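Local coordinates for protein cytochrome c, class II (Shewanella frigidimarina, PDB 4ULV) that binds a covalently attached heme c, probably serving in electron transfer and in the sensing or binding of diatomic gases, at residues T86-N91 against G115-G120. Numbering follows the deposited sequence.
With HEC (heme c), chain C.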
ATOM      1  N   THR A  86      -2.602  14.303  -7.850  1.00  8.22           N
ATOM      2  CA  THR A  86      -4.051  14.218  -7.635  1.00  9.24           C
ATOM      3  C   THR A  86      -4.826  13.704  -8.818  1.00  8.99           C
ATOM      4  O   THR A  86      -5.768  12.915  -8.678  1.00 10.49           O
ATOM      5  CB  THR A  86      -4.617  15.538  -7.120  1.00 10.95           C
ATOM      6  OG1 THR A  86      -4.389  16.605  -8.008  1.00 13.72           O
ATOM      7  CG2 THR A  86      -4.038  15.923  -5.847  1.00 10.68           C
ATOM      8  N   ALA A  87      -4.361  14.036 -10.022  1.00  9.49           N
ATOM      9  CA  ALA A  87      -4.959  13.491 -11.204  1.00  9.56           C
ATOM     10  C   ALA A  87      -4.761  12.010 -11.324  1.00  8.90           C
ATOM     11  O   ALA A  87      -5.655  11.265 -11.722  1.00  9.45           O
ATOM     12  CB  ALA A  87      -4.475  14.204 -12.438  1.00 10.25           C
ATOM     13  N   PHE A  88      -3.559  11.553 -10.845  1.00  9.15           N
ATOM     14  CA  PHE A  88      -3.333  10.117 -10.807  1.00  9.45           C
ATOM     15  C   PHE A  88      -4.304   9.422  -9.835  1.00  8.85           C
ATOM     16  O   PHE A  88      -4.856   8.375 -10.122  1.00 10.69           O
ATOM     17  CB  PHE A  88      -1.827   9.851 -10.464  1.00  8.54           C
ATOM     18  CG  PHE A  88      -1.511   8.443 -10.075  1.00  9.54           C
ATOM     19  CD1 PHE A  88      -1.916   7.364 -10.848  1.00  9.92           C
ATOM     20  CD2 PHE A  88      -0.659   8.183  -8.974  1.00  8.41           C
ATOM     21  CE1 PHE A  88      -1.565   6.069 -10.523  1.00  9.61           C
ATOM     22  CE2 PHE A  88      -0.337   6.879  -8.643  1.00 11.78           C
ATOM     23  CZ  PHE A  88      -0.747   5.814  -9.398  1.00  8.44           C
ATOM     24  N   GLN A  89      -4.429   9.988  -8.629  1.00 10.21           N
ATOM     25  CA  GLN A  89      -5.371   9.413  -7.654  1.00 10.21           C
ATOM     26  C   GLN A  89      -6.752   9.346  -8.292  1.00  9.72           C
ATOM     27  O   GLN A  89      -7.449   8.344  -8.139  1.00 12.47           O
ATOM     28  CB  GLN A  89      -5.392  10.250  -6.351  1.00 10.44           C
ATOM     29  CG  GLN A  89      -4.051  10.206  -5.570  1.00 11.41           C
ATOM     30  CD  GLN A  89      -3.995  11.120  -4.354  1.00 13.46           C
ATOM     31  OE1 GLN A  89      -5.010  11.727  -3.954  1.00 21.62           O
ATOM     32  NE2 GLN A  89      -2.829  11.184  -3.719  1.00 11.89           N
ATOM     33  N   ASP A  90      -7.145  10.399  -8.987  1.00  9.63           N
ATOM     34  CA  ASP A  90      -8.464  10.421  -9.649  1.00 11.87           C
ATOM     35  C   ASP A  90      -8.581   9.328 -10.744  1.00 10.04           C
ATOM     36  O   ASP A  90      -9.590   8.621 -10.832  1.00 12.12           O
ATOM     37  CB  ASP A  90      -8.700  11.778 -10.292  1.00 12.93           C
ATOM     38  CG  ASP A  90      -8.961  12.885  -9.303  1.00 14.42           C
ATOM     39  OD1 ASP A  90      -9.344  12.631  -8.106  1.00 16.00           O
ATOM     40  OD2 ASP A  90      -8.847  14.086  -9.741  1.00 14.99           O
ATOM     41  N   ASN A  91      -7.573   9.243 -11.646  1.00  9.12           N
ATOM     42  CA  ASN A  91      -7.651   8.244 -12.662  0.60  9.25           C
ATOM     43  C   ASN A  91      -7.556   6.816 -12.172  1.00  9.30           C
ATOM     44  O   ASN A  91      -8.170   5.916 -12.702  1.00 10.72           O
ATOM     45  CB  ASN A  91      -6.711   8.589 -13.798  0.60  6.17           C
ATOM     46  CG  ASN A  91      -5.264   8.211 -13.548  0.60  8.52           C
ATOM     47  OD1 ASN A  91      -4.974   7.105 -13.106  0.60 10.80           O
ATOM     48  ND2 ASN A  91      -4.340   9.117 -13.911  0.60  9.35           N
ATOM     49  N   GLY A 115      -2.023   4.668 -17.179  1.00  9.21           N
ATOM     50  CA  GLY A 115      -0.683   4.504 -17.665  1.00  9.83           C
ATOM     51  C   GLY A 115      -0.082   5.797 -18.122  1.00 11.11           C
ATOM     52  O   GLY A 115       1.124   6.063 -17.881  1.00 11.75           O
ATOM     53  N   LYS A 116      -0.858   6.604 -18.825  1.00 12.84           N
ATOM     54  CA  LYS A 116      -0.360   7.908 -19.287  1.00 13.73           C
ATOM     55  C   LYS A 116       0.045   8.804 -18.166  1.00 14.44           C
ATOM     56  O   LYS A 116       1.014   9.577 -18.329  1.00 15.84           O
ATOM     57  CB  LYS A 116      -1.454   8.605 -20.091  1.00 14.79           C
ATOM     58  CG  LYS A 116      -1.085   9.972 -20.718  1.00 19.49           C
ATOM     59  CD  LYS A 116      -2.157  10.499 -21.723  1.00 19.60           C
ATOM     60  CE  LYS A 116      -1.817  11.879 -22.252  1.00 29.03           C
ATOM     61  NZ  LYS A 116      -2.054  12.977 -21.277  0.50 25.44           N
ATOM     62  N   SER A 117      -0.650   8.714 -17.021  1.00 12.59           N
ATOM     63  CA  SER A 117      -0.257   9.554 -15.914  0.60 12.33           C
ATOM     64  C   SER A 117       1.045   9.105 -15.286  1.00  9.87           C
ATOM     65  O   SER A 117       1.810   9.966 -14.884  1.00 11.38           O
ATOM     66  CB  SER A 117      -1.322   9.644 -14.841  0.60 11.53           C
ATOM     67  OG  SER A 117      -1.561   8.373 -14.297  0.60  9.45           O
ATOM     68  N   CYS A 118       1.279   7.802 -15.225  1.00  9.54           N
ATOM     69  CA  CYS A 118       2.596   7.323 -14.769  1.00  9.80           C
ATOM     70  C   CYS A 118       3.694   7.907 -15.623  1.00 10.38           C
ATOM     71  O   CYS A 118       4.641   8.531 -15.114  1.00 10.96           O
ATOM     72  CB  CYS A 118       2.739   5.796 -14.816  1.00 11.97           C
ATOM     73  SG  CYS A 118       1.363   4.726 -14.402  1.00 11.32           S
ATOM     74  N   LYS A 119       3.537   7.721 -16.930  1.00 11.16           N
ATOM     75  CA  LYS A 119       4.546   8.188 -17.843  1.00 10.44           C
ATOM     76  C   LYS A 119       4.708   9.686 -17.820  1.00 11.37           C
ATOM     77  O   LYS A 119       5.832  10.217 -17.854  1.00 12.40           O
ATOM     78  CB  LYS A 119       4.200   7.745 -19.275  1.00 13.11           C
ATOM     79  CG  LYS A 119       5.253   8.170 -20.309  1.00 18.96           C
ATOM     80  CD  LYS A 119       4.847   7.738 -21.725  1.00 24.12           C
ATOM     81  CE  LYS A 119       5.820   8.129 -22.865  1.00 30.20           C
ATOM     82  NZ  LYS A 119       6.901   9.052 -22.518  1.00 42.22           N
ATOM     83  N   GLY A 120       3.599  10.411 -17.802  1.00 11.58           N
ATOM     84  CA  GLY A 120       3.621  11.860 -17.808  1.00 12.18           C
ATOM     85  C   GLY A 120       4.375  12.436 -16.626  1.00 10.50           C
ATOM     86  O   GLY A 120       4.998  13.481 -16.738  1.00 12.62           O
TER
HETATM   87 FE   HEC C 129       6.119   6.449 -10.337  1.00 10.11          FE
HETATM   88  CHA HEC C 129       9.156   5.832  -8.860  1.00 10.84           C
HETATM   89  CHB HEC C 129       5.758   3.149 -10.916  1.00  9.06           C
HETATM   90  CHC HEC C 129       2.876   6.981 -11.191  1.00  9.45           C
HETATM   91  CHD HEC C 129       6.469   9.753  -9.639  1.00  8.68           C
HETATM   92  NA  HEC C 129       7.283   4.768  -9.906  1.00  9.71           N
HETATM   93  C1A HEC C 129       8.499   4.691  -9.331  1.00  9.47           C
HETATM   94  C2A HEC C 129       8.970   3.372  -9.284  1.00 10.58           C
HETATM   95  C3A HEC C 129       8.005   2.613  -9.868  1.00 10.00           C
HETATM   96  C4A HEC C 129       6.953   3.508 -10.245  1.00  9.52           C
HETATM   97  CMA HEC C 129       8.036   1.141 -10.100  1.00 10.94           C
HETATM   98  CAA HEC C 129      10.313   2.918  -8.699  1.00 10.55           C
HETATM   99  CBA HEC C 129      10.157   2.621  -7.195  1.00 10.95           C
HETATM  100  CGA HEC C 129      11.435   2.075  -6.565  1.00 14.79           C
HETATM  101  O1A HEC C 129      12.358   2.856  -6.344  1.00 18.70           O
HETATM  102  O2A HEC C 129      11.468   0.871  -6.264  1.00 22.51           O
HETATM  103  NB  HEC C 129       4.517   5.252 -10.858  1.00  9.90           N
HETATM  104  C1B HEC C 129       4.571   3.927 -11.173  1.00  9.80           C
HETATM  105  C2B HEC C 129       3.421   3.448 -11.817  1.00  9.43           C
HETATM  106  C3B HEC C 129       2.636   4.562 -11.864  1.00  8.96           C
HETATM  107  C4B HEC C 129       3.291   5.651 -11.297  1.00  9.07           C
HETATM  108  CMB HEC C 129       3.191   2.102 -12.375  1.00 10.56           C
HETATM  109  CAB HEC C 129       1.244   4.720 -12.451  1.00  9.67           C
HETATM  110  CBB HEC C 129       0.309   3.537 -12.225  1.00  9.97           C
HETATM  111  NC  HEC C 129       4.815   8.097 -10.352  1.00  9.34           N
HETATM  112  C1C HEC C 129       3.508   8.145 -10.822  1.00  8.64           C
HETATM  113  C2C HEC C 129       3.024   9.468 -10.797  1.00  8.59           C
HETATM  114  C3C HEC C 129       4.054  10.281 -10.328  1.00  9.51           C
HETATM  115  C4C HEC C 129       5.141   9.361 -10.079  1.00  9.35           C
HETATM  116  CMC HEC C 129       1.614   9.855 -11.252  1.00  8.90           C
HETATM  117  CAC HEC C 129       4.118  11.766 -10.152  1.00 10.14           C
HETATM  118  CBC HEC C 129       2.863  12.544  -9.891  1.00  9.88           C
HETATM  119  ND  HEC C 129       7.558   7.607  -9.368  1.00  9.35           N
HETATM  120  C1D HEC C 129       7.591   8.930  -9.293  1.00  9.75           C
HETATM  121  C2D HEC C 129       8.839   9.426  -8.811  1.00  9.93           C
HETATM  122  C3D HEC C 129       9.554   8.305  -8.500  1.00  9.65           C
HETATM  123  C4D HEC C 129       8.771   7.196  -8.911  1.00 10.67           C
HETATM  124  CMD HEC C 129       9.236  10.827  -8.588  1.00 10.70           C
HETATM  125  CAD HEC C 129      10.898   8.259  -7.845  1.00  8.98           C
HETATM  126  CBD HEC C 129      10.828   7.937  -6.349  1.00  9.38           C
HETATM  127  CGD HEC C 129      12.210   7.885  -5.669  1.00 10.29           C
HETATM  128  O1D HEC C 129      13.139   7.280  -6.315  1.00 12.10           O
HETATM  129  O2D HEC C 129      12.305   8.497  -4.596  1.00 11.27           O
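S117 faces F88 and N91 where helix 104-125 runs beside helix 78-98, and the CA atoms of F88 and S117 come within 6.0 Å. Its hydroxyl is the polar centre of the contact: in the conformers described here, since both side chains are also modelled in a second position, ND2 of N91 donates a nearly straight hydrogen bond to S117 OG (2.9 Å, 161° at the hydrogen), the oxygen lying a little off the amide plane. S117 OG sits between its own backbone N and carbonyl carbon (chi1 62°), a setting in which it also bonds to the carbonyl O of T114. OD1 of N91 is hydrogen-bonded to OG1 of T114, so in this conformer both ends of the amide are held by helix 104-125, which would favour this rotation of the group. In the same conformer the S117 hydroxyl comes obliquely to the ring of F88, 3.6 Å from CD1, while the backbone O of S117 lies 3.6 Å from the heme methyl CMC. C118, next along the helix, turns to the heme: its SG forms the thioether to CAB. F88, from helix 78-98, forms part of the pocket wall. With CG anti to the backbone N (chi1 166°), its ring reaches the porphyrin edge; CB is 3.5 Å from CMC, CE1 is 3.6 Å from CBB, and the meso carbon CHC lies over one ring face, offset toward the rim. Trimming F88 to an alanine is likely to open a gap beside CMC, CAB and CBB. F16, another heme-binding residue, is close to F88. With C121 as the second thioether cysteine and H122 as the axial iron ligand, this is the C-terminal CXXCH heme attachment site of the cytochrome c' four-helix bundle.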